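Local coordinates for Es1 family protein (Ehrlichia chaffeensis, PDB 3L3B), which is of unknown function but belongs to the DJ-1/PfpI family, has an amidotransferase-like domain and may take part in isoprenoid biosynthesis, at residues N218-L221 and Y222-Y225; V82-I85 and L86-S89. All blocks are in the same frame, centred on the assembly; numbering follows the deposited sequence.

Contact 1 (N218-L221 and Y222-Y225); sequences NDSL and YNVY
Val224 N binds Ser220 O at 3.0 Å and Tyr225 N binds Leu221 O at 2.9 Å, so the chain passes from an extended run through Asp219 and Ser220 straight into the first turn of helix 221-238. Ser220 is the N-cap. Its hydroxyl sits between its own backbone N and carbonyl carbon (chi1 71°), which turns it back over the start of the helix, and Ser220 OG accepts from Asn223 N at 3.2 Å along a fairly straight N-H line. The side chain of Asn223 turns back alongside the same hydroxyl, without a bond between ND2 and OG: with CG beside the backbone N (chi1 -70°), its amide swings toward the loop, and Asn223 ND2 makes a weak but straight bond of 3.3 Å to Asp219 OD1. The two side chains cross nearly at right angles, with the carboxylate and amide planes 69° apart. Asp219 OD1 does double duty, since Ser220 N also donates to it at 2.7 Å, arriving on the anti side of the carboxylate. Asp219 OD2 is bonded to Thr198, and the acid therefore ties the loop ahead of the helix to a second part of the chain. On another side of the turn Val224 lays its CG2 branch against Ser220 O at 3.3 Å, while Leu221 heads off to Arg42 and Leu46 of helix 41-53. Tyr222 N donates a hydrogen bond to Asp52 of the second subunit, so this helix start is also part of the dimer contact. The whole is a serine N-cap, its hydroxyl holding the third residue's N-H, at the beginning of the C-terminal helix of a DJ-1/PfpI-type fold.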
loop_
_atom_site.group_PDB
_atom_site.type_symbol
_atom_site.label_atom_id
_atom_site.label_comp_id
_atom_site.label_asym_id
_atom_site.label_seq_id
_atom_site.Cartn_x
_atom_site.Cartn_y
_atom_site.Cartn_z
ATOM N N ASN B 218 -4.693 15.368 7.778
ATOM C CA ASN B 218 -5.430 15.031 6.558
ATOM C C ASN B 218 -4.731 15.699 5.372
ATOM O O ASN B 218 -5.258 16.636 4.741
ATOM C CB ASN B 218 -6.890 15.511 6.682
ATOM C CG ASN B 218 -7.872 14.578 6.004
ATOM O OD1 ASN B 218 -7.505 13.491 5.524
ATOM N ND2 ASN B 218 -9.145 14.989 5.968
ATOM N N ASP B 219 -3.538 15.194 5.083
ATOM C CA ASP B 219 -2.599 15.828 4.177
ATOM C C ASP B 219 -2.501 14.963 2.904
ATOM O O ASP B 219 -3.095 13.881 2.815
ATOM C CB ASP B 219 -1.245 15.933 4.866
ATOM C CG ASP B 219 -0.452 17.125 4.424
ATOM O OD1 ASP B 219 -0.628 17.554 3.251
ATOM O OD2 ASP B 219 0.355 17.633 5.244
ATOM N N SER B 220 -1.760 15.439 1.921
ATOM C CA SER B 220 -1.608 14.709 0.663
ATOM C C SER B 220 -0.624 13.550 0.820
ATOM O O SER B 220 0.271 13.563 1.678
ATOM C CB SER B 220 -1.112 15.655 -0.449
ATOM O OG SER B 220 0.251 15.991 -0.189
ATOM N N LEU B 221 -0.771 12.555 -0.034
ATOM C CA LEU B 221 0.117 11.388 -0.013
ATOM C C LEU B 221 1.554 11.797 -0.286
ATOM O O LEU B 221 2.487 11.279 0.318
ATOM C CB LEU B 221 -0.389 10.394 -1.070
ATOM C CG LEU B 221 0.334 9.058 -1.230
ATOM C CD1 LEU B 221 0.510 8.238 0.038
ATOM C CD2 LEU B 221 -0.468 8.257 -2.330
ATOM N N TYR B 222 1.749 12.757 -1.198
ATOM C CA TYR B 222 3.132 13.144 -1.524
ATOM C C TYR B 222 3.808 13.762 -0.281
ATOM O O TYR B 222 4.938 13.462 0.002
ATOM C CB TYR B 222 3.197 14.056 -2.745
ATOM C CG TYR B 222 4.610 14.455 -3.126
ATOM C CD1 TYR B 222 5.504 13.530 -3.680
ATOM C CD2 TYR B 222 5.059 15.749 -2.898
ATOM C CE1 TYR B 222 6.823 13.902 -4.002
ATOM C CE2 TYR B 222 6.363 16.139 -3.225
ATOM C CZ TYR B 222 7.243 15.215 -3.778
ATOM O OH TYR B 222 8.530 15.639 -4.078
ATOM N N ASN B 223 3.092 14.586 0.481
ATOM C CA ASN B 223 3.665 15.189 1.701
ATOM C C ASN B 223 3.922 14.188 2.774
ATOM O O ASN B 223 4.973 14.196 3.367
ATOM C CB ASN B 223 2.797 16.343 2.198
ATOM C CG ASN B 223 2.883 17.534 1.276
ATOM O OD1 ASN B 223 3.914 17.725 0.650
ATOM N ND2 ASN B 223 1.797 18.311 1.144
ATOM N N VAL B 224 2.994 13.272 2.959
ATOM C CA VAL B 224 3.194 12.144 3.848
ATOM C C VAL B 224 4.505 11.414 3.497
ATOM O O VAL B 224 5.299 11.106 4.383
ATOM C CB VAL B 224 1.991 11.157 3.820
ATOM C CG1 VAL B 224 2.361 9.814 4.497
ATOM C CG2 VAL B 224 0.711 11.816 4.460
ATOM N N TYR B 225 4.732 11.188 2.206
ATOM C CA TYR B 225 5.930 10.480 1.740
ATOM C C TYR B 225 7.231 11.234 2.049
ATOM O O TYR B 225 8.250 10.611 2.355
ATOM C CB TYR B 225 5.800 10.193 0.241
ATOM C CG TYR B 225 7.074 9.961 -0.567
ATOM C CD1 TYR B 225 7.766 8.737 -0.543
ATOM C CD2 TYR B 225 7.552 10.950 -1.405
ATOM C CE1 TYR B 225 8.927 8.538 -1.360
ATOM C CE2 TYR B 225 8.700 10.773 -2.169
ATOM C CZ TYR B 225 9.377 9.569 -2.152
ATOM O OH TYR B 225 10.519 9.489 -2.947
#

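Contact 2 (V82-I85 and L86-S89); sequences VRNI and LVES
Arg83 lies across Glu88 at about a right angle, and its side chain can be followed outward. Arg83 CB rests on Glu88 CG at 3.8 Å; CG lies near Glu88 OE2 and carries the chain on, fully extended to NE, and Arg83 CD passes Glu88 CD at 3.9 Å. At the tip no N-H points at the glutamate of its own chain: Arg83 NH1 and Glu88 OE1 stay 4.3 Å apart, with the oxygen well out of the guanidinium plane, and a water at the guanidinium edge bridges them, accepting from NH1 and donating to OE1. Arg83 NE pairs with Glu81, while NH2 forms a salt bridge with Glu88 of the second subunit; Glu88 OE2 likewise meets Arg83 NH2 of that subunit, so the pairing is reciprocal across the dimer. Glu88 reaches this place by bending at chi2 (-43°), and a second water joins its OE2 to Asn84 N. Asn84 starts the helix. Its CG stands opposite the backbone N (chi1 176°), which brings Asn84 OD1 over the opening turn to take Val87 N at 3.0 Å and, weakly, Leu86 N at 2.8 Å, while ND2 is held by Asn64. Glu88 N then closes the turn on Asn84 O at 2.9 Å. One residue on, Ile85 O is gripped twice, by Ser89 N at 2.9 Å and Ser89 OG at 2.7 Å, the two donors arriving from opposite faces of the carbonyl plane. This is an asparagine N-cap opening helix 85-92, set beside a charged cluster shared by the two subunits.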
loop_
_atom_site.group_PDB
_atom_site.type_symbol
_atom_site.label_atom_id
_atom_site.label_comp_id
_atom_site.label_asym_id
_atom_site.label_seq_id
_atom_site.Cartn_x
_atom_site.Cartn_y
_atom_site.Cartn_z
ATOM N N VAL B 82 -14.402 -11.509 11.757
ATOM C CA VAL B 82 -13.110 -11.618 12.493
ATOM C C VAL B 82 -11.963 -11.830 11.498
ATOM O O VAL B 82 -12.102 -12.585 10.535
ATOM C CB VAL B 82 -13.070 -12.718 13.603
ATOM C CG1 VAL B 82 -11.625 -13.168 13.834
ATOM C CG2 VAL B 82 -13.607 -12.173 14.969
ATOM N N ARG B 83 -10.866 -11.111 11.707
ATOM C CA ARG B 83 -9.646 -11.236 10.884
ATOM C C ARG B 83 -8.403 -11.361 11.738
ATOM O O ARG B 83 -8.298 -10.769 12.788
ATOM C CB ARG B 83 -9.487 -10.057 9.914
ATOM C CG ARG B 83 -10.608 -10.031 8.883
ATOM C CD ARG B 83 -10.402 -8.936 7.825
ATOM N NE ARG B 83 -11.581 -8.908 6.947
ATOM C CZ ARG B 83 -11.703 -8.204 5.836
ATOM N NH1 ARG B 83 -10.744 -7.405 5.399
ATOM N NH2 ARG B 83 -12.830 -8.275 5.155
ATOM N N ASN B 84 -7.484 -12.192 11.273
ATOM C CA ASN B 84 -6.212 -12.434 11.903
ATOM C C ASN B 84 -5.179 -11.421 11.392
ATOM O O ASN B 84 -4.996 -11.230 10.167
ATOM C CB ASN B 84 -5.820 -13.905 11.670
ATOM C CG ASN B 84 -4.465 -14.248 12.200
ATOM O OD1 ASN B 84 -3.454 -13.713 11.723
ATOM N ND2 ASN B 84 -4.415 -15.150 13.222
ATOM N N ILE B 85 -4.541 -10.744 12.346
ATOM C CA ILE B 85 -3.547 -9.731 12.097
ATOM C C ILE B 85 -2.433 -10.194 11.177
ATOM O O ILE B 85 -2.063 -9.482 10.249
ATOM C CB ILE B 85 -2.928 -9.209 13.407
ATOM C CG1 ILE B 85 -3.940 -8.473 14.293
ATOM C CG2 ILE B 85 -1.736 -8.341 13.125
ATOM C CD1 ILE B 85 -3.332 -8.196 15.733
ATOM N N LEU B 86 -1.958 -11.411 11.385
ATOM C CA LEU B 86 -0.847 -11.943 10.582
ATOM C C LEU B 86 -1.292 -12.302 9.153
ATOM O O LEU B 86 -0.614 -11.958 8.189
ATOM C CB LEU B 86 -0.223 -13.162 11.291
ATOM C CG LEU B 86 0.921 -13.942 10.639
ATOM C CD1 LEU B 86 2.084 -13.011 10.362
ATOM C CD2 LEU B 86 1.395 -15.110 11.545
ATOM N N VAL B 87 -2.420 -12.981 9.012
ATOM C CA VAL B 87 -2.980 -13.283 7.697
ATOM C C VAL B 87 -3.229 -12.015 6.900
ATOM O O VAL B 87 -2.852 -11.904 5.733
ATOM C CB VAL B 87 -4.277 -14.149 7.822
ATOM C CG1 VAL B 87 -5.027 -14.320 6.425
ATOM C CG2 VAL B 87 -3.938 -15.505 8.439
ATOM N N GLU B 88 -3.842 -11.022 7.516
ATOM C CA GLU B 88 -4.059 -9.743 6.824
ATOM C C GLU B 88 -2.778 -8.937 6.496
ATOM O O GLU B 88 -2.663 -8.331 5.438
ATOM C CB GLU B 88 -5.053 -8.891 7.598
ATOM C CG GLU B 88 -6.447 -9.502 7.745
ATOM C CD GLU B 88 -6.990 -10.142 6.491
ATOM O OE1 GLU B 88 -7.009 -9.445 5.440
ATOM O OE2 GLU B 88 -7.400 -11.328 6.551
ATOM N N SER B 89 -1.820 -8.908 7.421
ATOM C CA SER B 89 -0.550 -8.294 7.180
ATOM C C SER B 89 0.172 -8.908 5.993
ATOM O O SER B 89 0.931 -8.207 5.320
ATOM C CB SER B 89 0.388 -8.392 8.432
ATOM O OG SER B 89 -0.163 -7.717 9.557
HETATM O O HOH W 1 -7.911 -6.788 6.045
HETATM O O HOH W 2 -7.860 -13.111 8.426
#

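How the contacts relate
Both contacts are helix beginnings with a polar N-cap, serine in contact 1 and asparagine in contact 2, and they start different helices of the same chain: 221-238 at the C-terminal end and 85-92 leading to strand 97-99 at one edge of the central sheet. Their centres are 26 Å apart and their nearest atoms about 17 Å, so neither touches the other. What they share is the second subunit. Residues 218-225 meet its residues Met48, Asp52 and Arg53, whereas 82-89 meet Arg83, Glu88 and Asp72 of that subunit. They are thus two separate patches of the dimer interface.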